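Local coordinates for penicillin binding protein 2X (Streptococcus thermophilus, PDB 5U47) that probably cross-links the peptides of neighbouring glycan strands in septal peptidoglycan as a transpeptidase of the divisome, and belongs to the penicillin-binding proteins that beta-lactams acylate, at residues S295-L301 and S354-M359; L302-I306 and E468-Y472; F482-Y486 and T503-G507; I542-T546 and V561-L566. The protein carries 1 engineered substitution. All coordinates share one frame; numbering follows the deposited sequence.

Contact 1 of 4, residues S295-L301 and S354-M359; sequences STMKVML and SSNVGM
K298 sends its ammonium group across to S354 and N356, just before and at the start of helix 356-366, and is gripped by both. K298 NZ donates to S354 OG at 2.9 Å and to N356 OD1 at 3.0 Å; the second bond meets the amide oxygen at a C=O...N angle of 148°, with the nitrogen tilted 21° from the carbonyl plane. From its own helix the lysine also reaches back to S295, NZ to OG 3.0 Å. Beyond CG the lysine chain is fully extended, which carries the charge across the gap, and the N356 side chain meets it at about a right angle.

Nearer the lysine backbone the contact turns apolar. M359 lays its CG against the lysine methylenes, 3.5 Å from K298 CD, and its CB is pressed by L301 CD2 at 3.3 Å, tighter than usual carbon contact. With chi2 and chi3 both bent, M359 carries its sulfur and methyl away from the lysine.

A water bridges the two serine hydroxyls, 2.8 Å from S354 OG and more weakly held by S295 OG. S354 OG has a further partner in K505 NZ, from strand 503-510. Behind this shell, S354 closes the preceding helix in a Schellman motif, and S355 OG N-caps the next one by accepting from G358 N, while also bonding to D332. S295 and K298 at a helix start, S354 and N356 leading into the facing helix and K505 alongside are consistent with the SxxK, SxN and KSG motifs of penicillin-binding transpeptidases, in which the first serine is the one acylated.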
loop_
_atom_site.group_PDB
_atom_site.type_symbol
_atom_site.label_atom_id
_atom_site.label_comp_id
_atom_site.label_asym_id
_atom_site.label_seq_id
_atom_site.Cartn_x
_atom_site.Cartn_y
_atom_site.Cartn_z
ATOM N N SER A 295 -10.648 -5.613 -19.570
ATOM C CA SER A 295 -12.065 -5.891 -19.301
ATOM C C SER A 295 -12.661 -5.837 -17.898
ATOM O O SER A 295 -13.880 -5.879 -17.785
ATOM C CB SER A 295 -12.485 -7.175 -20.025
ATOM O OG SER A 295 -12.582 -6.872 -21.379
ATOM N N THR A 296 -11.850 -5.727 -16.848
ATOM C CA THR A 296 -12.398 -5.549 -15.511
ATOM C C THR A 296 -13.045 -4.172 -15.458
ATOM O O THR A 296 -13.922 -3.930 -14.625
ATOM C CB THR A 296 -11.321 -5.644 -14.415
ATOM O OG1 THR A 296 -10.248 -4.748 -14.739
ATOM C CG2 THR A 296 -10.793 -7.067 -14.325
ATOM N N MET A 297 -12.623 -3.284 -16.365
ATOM C CA MET A 297 -13.195 -1.939 -16.435
ATOM C C MET A 297 -14.678 -1.999 -16.861
ATOM O O MET A 297 -15.421 -1.087 -16.577
ATOM C CB MET A 297 -12.389 -1.014 -17.362
ATOM C CG MET A 297 -12.888 0.422 -17.434
ATOM S SD MET A 297 -12.788 1.359 -15.882
ATOM C CE MET A 297 -11.029 1.580 -15.731
ATOM N N LYS A 298 -15.098 -3.093 -17.496
ATOM C CA LYS A 298 -16.502 -3.288 -17.871
ATOM C C LYS A 298 -17.424 -3.335 -16.651
ATOM O O LYS A 298 -18.629 -3.172 -16.795
ATOM C CB LYS A 298 -16.690 -4.578 -18.689
ATOM C CG LYS A 298 -15.932 -4.586 -20.007
ATOM C CD LYS A 298 -16.102 -5.877 -20.791
ATOM C CE LYS A 298 -15.468 -5.711 -22.174
ATOM N NZ LYS A 298 -15.165 -6.974 -22.857
ATOM N N VAL A 299 -16.863 -3.571 -15.462
ATOM C CA VAL A 299 -17.643 -3.567 -14.224
ATOM C C VAL A 299 -18.114 -2.131 -14.021
ATOM O O VAL A 299 -19.305 -1.898 -13.782
ATOM C CB VAL A 299 -16.815 -4.064 -13.011
ATOM C CG1 VAL A 299 -17.563 -3.904 -11.696
ATOM C CG2 VAL A 299 -16.430 -5.532 -13.178
ATOM N N MET A 300 -17.183 -1.180 -14.120
ATOM C CA MET A 300 -17.521 0.237 -13.979
ATOM C C MET A 300 -18.506 0.650 -15.077
ATOM O O MET A 300 -19.488 1.340 -14.799
ATOM C CB MET A 300 -16.281 1.128 -14.059
ATOM C CG MET A 300 -15.370 1.190 -12.841
ATOM S SD MET A 300 -14.570 -0.330 -12.286
ATOM C CE MET A 300 -15.755 -0.916 -11.112
ATOM N N LEU A 301 -18.234 0.216 -16.314
ATOM C CA LEU A 301 -19.088 0.540 -17.465
ATOM C C LEU A 301 -20.510 0.096 -17.259
ATOM O O LEU A 301 -21.432 0.876 -17.438
ATOM C CB LEU A 301 -18.593 -0.118 -18.745
ATOM C CG LEU A 301 -19.545 0.192 -19.930
ATOM C CD1 LEU A 301 -19.344 1.615 -20.420
ATOM C CD2 LEU A 301 -19.352 -0.767 -21.050
ATOM N N SER A 354 -17.812 -11.065 -22.130
ATOM C CA SER A 354 -16.792 -10.031 -22.235
ATOM C C SER A 354 -16.708 -9.513 -23.687
ATOM O O SER A 354 -15.630 -9.400 -24.265
ATOM C CB SER A 354 -15.446 -10.517 -21.726
ATOM O OG SER A 354 -14.631 -9.404 -21.356
ATOM N N SER A 355 -17.866 -9.174 -24.241
ATOM C CA SER A 355 -17.961 -8.620 -25.584
ATOM C C SER A 355 -17.608 -7.134 -25.611
ATOM O O SER A 355 -18.340 -6.318 -25.058
ATOM C CB SER A 355 -19.382 -8.805 -26.129
ATOM O OG SER A 355 -19.560 -8.137 -27.375
ATOM N N ASN A 356 -16.484 -6.793 -26.247
ATOM C CA ASN A 356 -16.078 -5.389 -26.427
ATOM C C ASN A 356 -17.118 -4.595 -27.226
ATOM O O ASN A 356 -17.344 -3.409 -26.962
ATOM C CB ASN A 356 -14.749 -5.280 -27.175
ATOM C CG ASN A 356 -13.562 -5.678 -26.344
ATOM O OD1 ASN A 356 -13.642 -5.853 -25.126
ATOM N ND2 ASN A 356 -12.431 -5.792 -27.001
ATOM N N VAL A 357 -17.730 -5.249 -28.210
ATOM C CA VAL A 357 -18.749 -4.622 -29.057
ATOM C C VAL A 357 -19.975 -4.238 -28.232
ATOM O O VAL A 357 -20.461 -3.101 -28.314
ATOM C CB VAL A 357 -19.162 -5.556 -30.217
ATOM C CG1 VAL A 357 -20.342 -4.990 -30.982
ATOM C CG2 VAL A 357 -17.982 -5.810 -31.156
ATOM N N GLY A 358 -20.462 -5.183 -27.434
ATOM C CA GLY A 358 -21.623 -4.951 -26.587
ATOM C C GLY A 358 -21.374 -3.820 -25.608
ATOM O O GLY A 358 -22.240 -2.972 -25.385
ATOM N N MET A 359 -20.176 -3.781 -25.045
ATOM C CA MET A 359 -19.849 -2.733 -24.074
ATOM C C MET A 359 -19.680 -1.387 -24.781
ATOM O O MET A 359 -20.168 -0.369 -24.308
ATOM C CB MET A 359 -18.623 -3.115 -23.248
ATOM C CG MET A 359 -18.801 -4.341 -22.356
ATOM S SD MET A 359 -20.340 -4.498 -21.413
ATOM C CE MET A 359 -21.428 -5.372 -22.519
HETATM O O HOH W 1 -11.871 -9.930 -21.799
#

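Contact 2 of 4, residues L302-I306 and E468-Y472; sequences LSAAI and ETRNY
I306 holds CG1 anti to its carbonyl carbon (chi1 -67°) and runs on extended through CD1, a shape that carries the end methyl to the Y472 ring. L302 turns the other way at its first bond, with CG anti to the backbone N (chi1 180°), and so brings CD2 against the base of the same tyrosine. I306 CD1 lies at the edge of the ring, near its plane, 3.5 Å from Y472 CE2. L302 CD2 packs on Y472 CB at 3.9 Å, and the two side chains cross at about a right angle.

T469 fills the place where the helices come nearest. Its OG1 sits 3.2 Å from S303 CA; S303 CA and T469 CA are 5.6 Å apart, a close approach consistent with the small S303 side chain. That hydroxyl is bonded within its own helix to A465 O, and it also lies near I306 CD1. The other branch of the threonine, CG2, faces L302 CD2 at 4.1 Å. At the outer end the E468 side chain passes I306 at a slant, with OE2 3.4 Å from I306 CG2, while its OE1 is bonded to Q464. No hydrogen bond spans the two segments, which meet by van der Waals contact.

The short helical axes pass 9.8 Å apart with their directions at 130°, somewhat nearer perpendicular than antiparallel. Helix 297-308 is covered on another side by helices 356-366 and 368-377, through A304 and A305. F311 meets the Y472 ring edge-to-face, and the backbone oxygen of R470 accepts from the hydroxyl of T503, an engineered residue on strand 503-510.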
loop_
_atom_site.group_PDB
_atom_site.type_symbol
_atom_site.label_atom_id
_atom_site.label_comp_id
_atom_site.label_asym_id
_atom_site.label_seq_id
_atom_site.Cartn_x
_atom_site.Cartn_y
_atom_site.Cartn_z
ATOM N N LEU A 302 -20.677 -1.177 -16.922
ATOM C CA LEU A 302 -21.982 -1.750 -16.676
ATOM C C LEU A 302 -22.717 -1.027 -15.557
ATOM O O LEU A 302 -23.913 -0.765 -15.688
ATOM C CB LEU A 302 -21.864 -3.234 -16.333
ATOM C CG LEU A 302 -23.177 -3.970 -16.044
ATOM C CD1 LEU A 302 -24.096 -3.938 -17.250
ATOM C CD2 LEU A 302 -22.907 -5.405 -15.640
ATOM N N SER A 303 -22.008 -0.699 -14.470
ATOM C CA SER A 303 -22.649 0.000 -13.344
ATOM C C SER A 303 -23.171 1.365 -13.776
ATOM O O SER A 303 -24.226 1.797 -13.315
ATOM C CB SER A 303 -21.711 0.169 -12.145
ATOM O OG SER A 303 -20.673 1.102 -12.392
ATOM N N ALA A 304 -22.410 2.034 -14.641
ATOM C CA ALA A 304 -22.783 3.352 -15.160
ATOM C C ALA A 304 -24.005 3.249 -16.076
ATOM O O ALA A 304 -24.925 4.067 -16.001
ATOM C CB ALA A 304 -21.615 3.981 -15.902
ATOM N N ALA A 305 -24.003 2.241 -16.943
ATOM C CA ALA A 305 -25.129 2.019 -17.843
ATOM C C ALA A 305 -26.401 1.768 -17.044
ATOM O O ALA A 305 -27.469 2.293 -17.389
ATOM C CB ALA A 305 -24.853 0.850 -18.778
ATOM N N ILE A 306 -26.297 0.972 -15.982
ATOM C CA ILE A 306 -27.468 0.677 -15.148
ATOM C C ILE A 306 -27.913 1.938 -14.417
ATOM O O ILE A 306 -29.110 2.256 -14.391
ATOM C CB ILE A 306 -27.199 -0.478 -14.165
ATOM C CG1 ILE A 306 -27.000 -1.783 -14.958
ATOM C CG2 ILE A 306 -28.359 -0.619 -13.178
ATOM C CD1 ILE A 306 -26.502 -2.953 -14.134
ATOM N N GLU A 468 -27.218 -4.722 -8.886
ATOM C CA GLU A 468 -27.517 -5.351 -10.175
ATOM C C GLU A 468 -26.238 -5.721 -10.917
ATOM O O GLU A 468 -26.161 -6.792 -11.526
ATOM C CB GLU A 468 -28.460 -4.481 -11.018
ATOM C CG GLU A 468 -29.843 -4.416 -10.395
ATOM C CD GLU A 468 -30.832 -3.569 -11.175
ATOM O OE1 GLU A 468 -31.988 -3.405 -10.698
ATOM O OE2 GLU A 468 -30.462 -3.066 -12.258
ATOM N N THR A 469 -25.239 -4.852 -10.853
ATOM C CA THR A 469 -23.949 -5.130 -11.469
ATOM C C THR A 469 -23.356 -6.416 -10.869
ATOM O O THR A 469 -22.920 -7.297 -11.616
ATOM C CB THR A 469 -22.962 -3.949 -11.308
ATOM O OG1 THR A 469 -23.489 -2.796 -11.969
ATOM C CG2 THR A 469 -21.614 -4.276 -11.921
ATOM N N ARG A 470 -23.405 -6.543 -9.536
ATOM C CA ARG A 470 -22.876 -7.741 -8.863
ATOM C C ARG A 470 -23.625 -9.001 -9.280
ATOM O O ARG A 470 -23.014 -10.047 -9.480
ATOM C CB ARG A 470 -22.893 -7.604 -7.342
ATOM C CG ARG A 470 -21.876 -6.598 -6.782
ATOM C CD ARG A 470 -21.674 -6.763 -5.277
ATOM N NE ARG A 470 -22.939 -6.788 -4.534
ATOM C CZ ARG A 470 -23.658 -5.717 -4.185
ATOM N NH1 ARG A 470 -23.279 -4.475 -4.506
ATOM N NH2 ARG A 470 -24.793 -5.885 -3.520
ATOM N N ASN A 471 -24.941 -8.897 -9.424
ATOM C CA ASN A 471 -25.733 -10.041 -9.863
ATOM C C ASN A 471 -25.384 -10.432 -11.315
ATOM O O ASN A 471 -25.210 -11.613 -11.601
ATOM C CB ASN A 471 -27.223 -9.794 -9.696
ATOM C CG ASN A 471 -28.045 -10.997 -10.121
ATOM O OD1 ASN A 471 -27.832 -12.106 -9.630
ATOM N ND2 ASN A 471 -28.962 -10.793 -11.056
ATOM N N TYR A 472 -25.252 -9.462 -12.219
ATOM C CA TYR A 472 -24.855 -9.787 -13.603
ATOM C C TYR A 472 -23.481 -10.459 -13.624
ATOM O O TYR A 472 -23.232 -11.350 -14.433
ATOM C CB TYR A 472 -24.860 -8.554 -14.526
ATOM C CG TYR A 472 -26.241 -7.996 -14.801
ATOM C CD1 TYR A 472 -27.210 -8.776 -15.416
ATOM C CD2 TYR A 472 -26.565 -6.678 -14.498
ATOM C CE1 TYR A 472 -28.481 -8.277 -15.685
ATOM C CE2 TYR A 472 -27.827 -6.176 -14.758
ATOM C CZ TYR A 472 -28.776 -6.980 -15.354
ATOM O OH TYR A 472 -30.024 -6.483 -15.618
#

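Contact 3 of 4, residues F482-Y486 and T503-G507; sequences FGTLY and TVKSG. Engineered in segment 503-507: T503 (natural residue Ala).
L485 and S506 bury most of this contact, with V504 beside them. The leucine lays its isobutyl end over the serine methylene: L485 CD1 is 3.7 Å from S506 CB, and CG and CD2 approach the same carbon almost as closely. CD1 also reaches V504 CG2, at 3.8 Å. With CG anti to the carbonyl carbon (chi1 -68°) and an extended chi2, L485 drives this methyl down between the side chains of V504 and S506, which alternate with K505 along the strand and so lie on one face of it.

On the polar flank T484 OG1 and S506 OG share a hydrogen bond of 3.0 Å, in which either may be the donor. The segments thus meet as a type I turn, G483 to Y486, resting on an edge strand, 503-510, of the five-stranded antiparallel sheet. That strand carries K505-S506-G507, which fits the KSG motif lining the active site in penicillin-binding transpeptidases.

K505 points the other way from its backbone, yet its folded chain brings NZ to S506 O, at 2.8 Å, with the donor tilted 22° from the carbonyl plane. A water accepts from K505 NZ and lies 2.9 Å from T484 OG1, linking the lysine to the turn. V476 from helix 463-478 packs on both T484 and L485.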
loop_
_atom_site.group_PDB
_atom_site.type_symbol
_atom_site.label_atom_id
_atom_site.label_comp_id
_atom_site.label_asym_id
_atom_site.label_seq_id
_atom_site.Cartn_x
_atom_site.Cartn_y
_atom_site.Cartn_z
ATOM N N PHE A 482 -22.131 -18.633 -22.237
ATOM C CA PHE A 482 -21.491 -17.332 -22.415
ATOM C C PHE A 482 -20.445 -16.909 -21.411
ATOM O O PHE A 482 -19.606 -16.098 -21.757
ATOM C CB PHE A 482 -22.575 -16.235 -22.488
ATOM C CG PHE A 482 -23.517 -16.411 -23.645
ATOM C CD1 PHE A 482 -23.138 -16.018 -24.922
ATOM C CD2 PHE A 482 -24.768 -16.990 -23.467
ATOM C CE1 PHE A 482 -23.984 -16.197 -26.003
ATOM C CE2 PHE A 482 -25.626 -17.171 -24.552
ATOM C CZ PHE A 482 -25.233 -16.770 -25.818
ATOM N N GLY A 483 -20.476 -17.453 -20.197
ATOM C CA GLY A 483 -19.546 -17.028 -19.148
ATOM C C GLY A 483 -18.088 -17.333 -19.429
ATOM O O GLY A 483 -17.716 -18.494 -19.613
ATOM N N THR A 484 -17.256 -16.293 -19.445
ATOM C CA THR A 484 -15.828 -16.453 -19.700
ATOM C C THR A 484 -15.105 -17.126 -18.544
ATOM O O THR A 484 -13.984 -17.591 -18.712
ATOM C CB THR A 484 -15.146 -15.101 -19.954
ATOM O OG1 THR A 484 -15.426 -14.216 -18.860
ATOM C CG2 THR A 484 -15.653 -14.502 -21.251
ATOM N N LEU A 485 -15.742 -17.171 -17.378
ATOM C CA LEU A 485 -15.147 -17.799 -16.204
ATOM C C LEU A 485 -15.883 -19.060 -15.751
ATOM O O LEU A 485 -15.807 -19.439 -14.577
ATOM C CB LEU A 485 -14.975 -16.776 -15.064
ATOM C CG LEU A 485 -13.937 -15.682 -15.337
ATOM C CD1 LEU A 485 -13.866 -14.709 -14.177
ATOM C CD2 LEU A 485 -12.556 -16.270 -15.609
ATOM N N TYR A 486 -16.566 -19.721 -16.695
ATOM C CA TYR A 486 -17.222 -21.013 -16.446
ATOM C C TYR A 486 -16.262 -22.083 -16.963
ATOM O O TYR A 486 -15.678 -21.922 -18.032
ATOM C CB TYR A 486 -18.550 -21.104 -17.185
ATOM C CG TYR A 486 -19.326 -22.384 -16.950
ATOM C CD1 TYR A 486 -20.147 -22.539 -15.831
ATOM C CD2 TYR A 486 -19.273 -23.430 -17.865
ATOM C CE1 TYR A 486 -20.880 -23.708 -15.626
ATOM C CE2 TYR A 486 -20.001 -24.597 -17.667
ATOM C CZ TYR A 486 -20.803 -24.727 -16.548
ATOM O OH TYR A 486 -21.531 -25.884 -16.356
ATOM N N THR A 503 -19.277 -13.105 -7.312
ATOM C CA THR A 503 -19.364 -12.018 -8.286
ATOM C C THR A 503 -17.980 -11.885 -8.922
ATOM O O THR A 503 -17.002 -11.536 -8.240
ATOM C CB THR A 503 -19.819 -10.745 -7.534
ATOM O OG1 THR A 503 -21.249 -10.778 -7.440
ATOM C CG2 THR A 503 -19.374 -9.442 -8.199
ATOM N N VAL A 504 -17.875 -12.182 -10.217
ATOM C CA VAL A 504 -16.581 -12.133 -10.867
ATOM C C VAL A 504 -16.596 -11.442 -12.224
ATOM O O VAL A 504 -17.635 -11.357 -12.875
ATOM C CB VAL A 504 -16.047 -13.559 -11.061
ATOM C CG1 VAL A 504 -15.925 -14.271 -9.715
ATOM C CG2 VAL A 504 -16.979 -14.359 -11.978
ATOM N N LYS A 505 -15.431 -10.944 -12.630
ATOM C CA LYS A 505 -15.231 -10.410 -13.981
ATOM C C LYS A 505 -13.779 -10.597 -14.336
ATOM O O LYS A 505 -12.884 -10.201 -13.587
ATOM C CB LYS A 505 -15.611 -8.938 -14.116
ATOM C CG LYS A 505 -15.498 -8.411 -15.565
ATOM C CD LYS A 505 -16.487 -9.092 -16.523
ATOM C CE LYS A 505 -16.293 -8.656 -17.964
ATOM N NZ LYS A 505 -15.176 -9.378 -18.637
ATOM N N SER A 506 -13.548 -11.181 -15.492
ATOM C CA SER A 506 -12.224 -11.426 -15.978
ATOM C C SER A 506 -11.842 -10.310 -16.880
ATOM O O SER A 506 -12.688 -9.557 -17.388
ATOM C CB SER A 506 -12.204 -12.709 -16.836
ATOM O OG SER A 506 -13.123 -12.587 -17.921
ATOM N N GLY A 507 -10.561 -10.259 -17.164
ATOM C CA GLY A 507 -10.066 -9.310 -18.094
ATOM C C GLY A 507 -8.841 -9.769 -18.851
ATOM O O GLY A 507 -8.032 -10.586 -18.381
HETATM O O HOH W 2 -16.888 -11.748 -18.716
#

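Contact 4 of 4, residues I542-T546 and V561-L566; sequences IMYVT and VVNPVL
Strand 542-546 and helix 561-566 run nearly antiparallel, their short axes 9.7 Å apart and at 151°, with M543 and V562 as the closest pair of alpha carbons. M543 has more of its surface buried than any other residue here. Its CG stands anti to the backbone N (chi1 -173°) and the rest of the chain is extended, so that the thioether lies over the helix between successive turns. There CE touches V565 CG1 at 3.7 Å and V561 CG2 at 4.0 Å, the methionine crossing V565 at about a right angle. SD rests on the backbone at V562 CA, 3.9 Å away, and nearer the strand M543 CB meets L566 CD2 at 4.0 Å.

V545, two residues on and on the same strand face, extends the packing toward the helix start. Its CG1 and V561 CG1 approach tip to tip at 3.9 Å, while CG2 lies against V562 CG2 at 4.0 Å. The helix is kinked at N563 and P564, whose nitrogens lack bonds to the turn before. Helix 224-241 adds a further layer, with L230 on M543 and F237 on V561.

All six touching residues are buried. V561 O, 3.8 Å from M543 CE, is covered by the contact and has no polar partner. Helix and sheet are therefore joined here by aliphatic and thioether packing, without a directional bond.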
loop_
_atom_site.group_PDB
_atom_site.type_symbol
_atom_site.label_atom_id
_atom_site.label_comp_id
_atom_site.label_asym_id
_atom_site.label_seq_id
_atom_site.Cartn_x
_atom_site.Cartn_y
_atom_site.Cartn_z
ATOM N N ILE A 542 -13.039 -8.565 -1.421
ATOM C CA ILE A 542 -12.756 -8.301 -2.819
ATOM C C ILE A 542 -11.334 -8.829 -3.042
ATOM O O ILE A 542 -10.438 -8.615 -2.203
ATOM C CB ILE A 542 -12.682 -6.787 -3.147
ATOM C CG1 ILE A 542 -13.993 -6.076 -2.825
ATOM C CG2 ILE A 542 -12.342 -6.569 -4.628
ATOM C CD1 ILE A 542 -13.833 -4.560 -2.741
ATOM N N MET A 543 -11.128 -9.502 -4.160
ATOM C CA MET A 543 -9.795 -9.942 -4.536
ATOM C C MET A 543 -9.538 -9.547 -5.986
ATOM O O MET A 543 -10.413 -9.694 -6.848
ATOM C CB MET A 543 -9.630 -11.438 -4.333
ATOM C CG MET A 543 -8.210 -11.901 -4.552
ATOM S SD MET A 543 -7.972 -13.592 -3.982
ATOM C CE MET A 543 -6.196 -13.690 -4.138
ATOM N N TYR A 544 -8.341 -9.051 -6.253
ATOM C CA TYR A 544 -7.947 -8.628 -7.604
ATOM C C TYR A 544 -6.605 -9.244 -7.928
ATOM O O TYR A 544 -5.640 -9.086 -7.161
ATOM C CB TYR A 544 -7.893 -7.105 -7.657
ATOM C CG TYR A 544 -7.493 -6.470 -8.970
ATOM C CD1 TYR A 544 -8.124 -6.811 -10.161
ATOM C CD2 TYR A 544 -6.591 -5.427 -9.002
ATOM C CE1 TYR A 544 -7.799 -6.184 -11.355
ATOM C CE2 TYR A 544 -6.251 -4.800 -10.198
ATOM C CZ TYR A 544 -6.867 -5.173 -11.368
ATOM O OH TYR A 544 -6.536 -4.549 -12.558
ATOM N N VAL A 545 -6.536 -9.931 -9.067
ATOM C CA VAL A 545 -5.329 -10.629 -9.494
ATOM C C VAL A 545 -4.984 -10.252 -10.911
ATOM O O VAL A 545 -5.889 -10.134 -11.746
ATOM C CB VAL A 545 -5.541 -12.158 -9.407
ATOM C CG1 VAL A 545 -4.298 -12.917 -9.853
ATOM C CG2 VAL A 545 -5.919 -12.547 -7.994
ATOM N N THR A 546 -3.688 -10.058 -11.183
ATOM C CA THR A 546 -3.200 -9.743 -12.515
ATOM C C THR A 546 -1.932 -10.557 -12.801
ATOM O O THR A 546 -1.210 -10.917 -11.891
ATOM C CB THR A 546 -2.832 -8.244 -12.694
ATOM O OG1 THR A 546 -1.578 -7.956 -12.048
ATOM C CG2 THR A 546 -3.935 -7.305 -12.146
ATOM N N VAL A 561 -5.243 -19.298 -7.360
ATOM C CA VAL A 561 -4.976 -18.209 -6.426
ATOM C C VAL A 561 -6.249 -17.633 -5.782
ATOM O O VAL A 561 -6.279 -17.445 -4.579
ATOM C CB VAL A 561 -4.056 -17.139 -7.089
ATOM C CG1 VAL A 561 -4.706 -16.496 -8.290
ATOM C CG2 VAL A 561 -3.652 -16.077 -6.087
ATOM N N VAL A 562 -7.315 -17.427 -6.546
ATOM C CA VAL A 562 -8.521 -16.838 -5.987
ATOM C C VAL A 562 -9.282 -17.775 -5.031
ATOM O O VAL A 562 -9.541 -17.403 -3.890
ATOM C CB VAL A 562 -9.477 -16.335 -7.092
ATOM C CG1 VAL A 562 -10.720 -15.685 -6.488
ATOM C CG2 VAL A 562 -8.758 -15.354 -8.002
ATOM N N ASN A 563 -9.583 -18.990 -5.471
ATOM C CA ASN A 563 -10.416 -19.911 -4.670
ATOM C C ASN A 563 -9.907 -20.184 -3.254
ATOM O O ASN A 563 -10.637 -19.950 -2.295
ATOM C CB ASN A 563 -10.682 -21.268 -5.410
ATOM C CG ASN A 563 -11.351 -21.087 -6.769
ATOM O OD1 ASN A 563 -11.262 -20.030 -7.371
ATOM N ND2 ASN A 563 -12.008 -22.134 -7.260
ATOM N N PRO A 564 -8.665 -20.683 -3.116
ATOM C CA PRO A 564 -8.229 -20.999 -1.753
ATOM C C PRO A 564 -8.006 -19.769 -0.861
ATOM O O PRO A 564 -8.215 -19.848 0.343
ATOM C CB PRO A 564 -6.955 -21.815 -1.968
ATOM C CG PRO A 564 -6.484 -21.482 -3.335
ATOM C CD PRO A 564 -7.652 -21.034 -4.129
ATOM N N VAL A 565 -7.609 -18.644 -1.443
ATOM C CA VAL A 565 -7.358 -17.429 -0.655
ATOM C C VAL A 565 -8.667 -16.863 -0.133
ATOM O O VAL A 565 -8.775 -16.568 1.059
ATOM C CB VAL A 565 -6.546 -16.397 -1.458
ATOM C CG1 VAL A 565 -6.429 -15.059 -0.682
ATOM C CG2 VAL A 565 -5.166 -16.978 -1.748
ATOM N N LEU A 566 -9.678 -16.739 -0.991
ATOM C CA LEU A 566 -10.993 -16.274 -0.518
ATOM C C LEU A 566 -11.647 -17.244 0.460
ATOM O O LEU A 566 -12.348 -16.805 1.375
ATOM C CB LEU A 566 -11.946 -15.959 -1.677
ATOM C CG LEU A 566 -11.594 -14.704 -2.446
ATOM C CD1 LEU A 566 -12.595 -14.471 -3.546
ATOM C CD2 LEU A 566 -11.531 -13.488 -1.523
#

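All four contacts belong to the transpeptidase domain. Contacts 1 and 2 share helix 297-308: its start carries the polar cluster of contact 1, and its later turns the mainly apolar packing of contact 2, which is only partly buried. Contacts 1, 3 and 4 are buried. Contact 3 meets contact 1 where K505 NZ bonds S354 OG, and meets contact 2 where T503, an engineered residue, bonds R470 O. Contacts 3 and 4 engage different strands of the same five-stranded sheet, an outermost and the central one. Hydroxyls, amide and ammonium groups thus gather at the probable active site, while contact 4, about 20 Å from contact 1 between centres, is purely apolar.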